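PDB 5JP2: F-BAR domain only protein 1 from Danio rerio, which probably acts at an early step of clathrin-mediated endocytosis, its mu homology domain binding a peptide of Eps15. Local coordinates for residues Ser50-Ala53 against Gly54-Arg57. Sequence-based numbering, arbitrary orientation.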
loop_
_atom_site.group_PDB
_atom_site.type_symbol
_atom_site.label_atom_id
_atom_site.label_comp_id
_atom_site.label_asym_id
_atom_site.label_seq_id
_atom_site.Cartn_x
_atom_site.Cartn_y
_atom_site.Cartn_z
ATOM N N SER B 50 7.222 -4.662 -14.710
ATOM C CA SER B 50 6.535 -4.711 -15.990
ATOM C C SER B 50 7.542 -4.640 -17.136
ATOM O O SER B 50 8.571 -3.973 -17.037
ATOM C CB SER B 50 5.530 -3.568 -16.090
ATOM O OG SER B 50 4.700 -3.731 -17.213
ATOM N N PHE B 51 7.242 -5.352 -18.219
ATOM C CA PHE B 51 8.104 -5.441 -19.381
ATOM C C PHE B 51 7.342 -5.070 -20.645
ATOM O O PHE B 51 6.218 -5.527 -20.848
ATOM C CB PHE B 51 8.676 -6.849 -19.557
ATOM C CG PHE B 51 9.639 -7.251 -18.495
ATOM C CD1 PHE B 51 9.198 -7.711 -17.277
ATOM C CD2 PHE B 51 10.985 -7.184 -18.722
ATOM C CE1 PHE B 51 10.087 -8.080 -16.318
ATOM C CE2 PHE B 51 11.867 -7.547 -17.765
ATOM C CZ PHE B 51 11.419 -7.997 -16.556
ATOM N N PRO B 52 7.954 -4.300 -21.535
ATOM C CA PRO B 52 7.265 -3.935 -22.774
ATOM C C PRO B 52 7.189 -5.130 -23.700
ATOM O O PRO B 52 8.110 -5.938 -23.768
ATOM C CB PRO B 52 8.145 -2.825 -23.353
ATOM C CG PRO B 52 9.472 -3.042 -22.763
ATOM C CD PRO B 52 9.257 -3.633 -21.403
ATOM N N ALA B 53 6.058 -5.259 -24.389
ATOM C CA ALA B 53 5.823 -6.459 -25.180
ATOM C C ALA B 53 6.970 -6.723 -26.142
ATOM O O ALA B 53 7.371 -7.869 -26.345
ATOM C CB ALA B 53 4.498 -6.350 -25.918
ATOM N N GLY B 54 7.553 -5.671 -26.704
ATOM C CA GLY B 54 8.580 -5.882 -27.698
ATOM C C GLY B 54 9.866 -6.464 -27.165
ATOM O O GLY B 54 10.724 -6.852 -27.958
ATOM N N ILE B 55 10.024 -6.546 -25.846
ATOM C CA ILE B 55 11.285 -7.037 -25.310
ATOM C C ILE B 55 11.353 -8.553 -25.389
ATOM O O ILE B 55 12.433 -9.130 -25.238
ATOM C CB ILE B 55 11.493 -6.539 -23.871
ATOM C CG1 ILE B 55 12.957 -6.636 -23.474
ATOM C CG2 ILE B 55 10.689 -7.351 -22.905
ATOM C CD1 ILE B 55 13.252 -5.938 -22.208
ATOM N N THR B 56 10.226 -9.215 -25.630
ATOM C CA THR B 56 10.242 -10.654 -25.844
ATOM C C THR B 56 11.067 -10.994 -27.071
ATOM O O THR B 56 12.038 -11.754 -26.998
ATOM C CB THR B 56 8.820 -11.170 -26.014
ATOM O OG1 THR B 56 8.297 -10.693 -27.258
ATOM C CG2 THR B 56 7.951 -10.666 -24.894
ATOM N N ARG B 57 10.688 -10.416 -28.213
ATOM C CA ARG B 57 11.375 -10.692 -29.465
ATOM C C ARG B 57 12.870 -10.496 -29.317
ATOM O O ARG B 57 13.655 -11.191 -29.961
ATOM C CB ARG B 57 10.803 -9.808 -30.571
ATOM C CG ARG B 57 9.351 -10.129 -30.885
ATOM C CD ARG B 57 8.834 -9.347 -32.082
ATOM N NE ARG B 57 7.453 -9.696 -32.409
ATOM C CZ ARG B 57 6.739 -9.104 -33.362
ATOM N NH1 ARG B 57 7.274 -8.127 -34.081
ATOM N NH2 ARG B 57 5.489 -9.484 -33.593
#
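Ile55 turns its CG2 methyl back over the strand end, where it lies 3.9 Å from Phe51 CB. The methyl meets the Phe51 ring at an oblique angle, with CD2 the nearest ring atom. Ile55 CG1 is anti to the backbone N (chi1 -161°), which places CG2 between N and the carbonyl carbon and brings that methyl within 3.1 Å of Pro52 O. The Pro52 ring joins the cluster more loosely, its CG 4.2 Å from Ile55 CB. The backbone explains this proximity: Pro52 to Ile55 form a type I beta turn, closed by Ile55 N to Pro52 O at 2.9 Å and nearly straight at the hydrogen (167°), although the donor stands above the carbonyl plane. The turn links strand 39-52 of the mu homology domain to helix 55-61. Beyond it, Phe51 packs on Leu109 of helix 106-119 and Ile55 on Trp17, while Pro52 also touches an aromatic side chain of the bound peptide. One residue further on, Ala53 O accepts two bonds from Thr56. Thr56 OG1 approaches Ala53 O at 3.1 Å, almost in line with the C=O (172°), whereas Thr56 N, 3.2 Å from Ala53 O, comes from above the carbonyl plane. With a valine in place of Thr56, Ala53 O would probably lose the hydroxyl bond and keep, from that position, the bond from the backbone N-H.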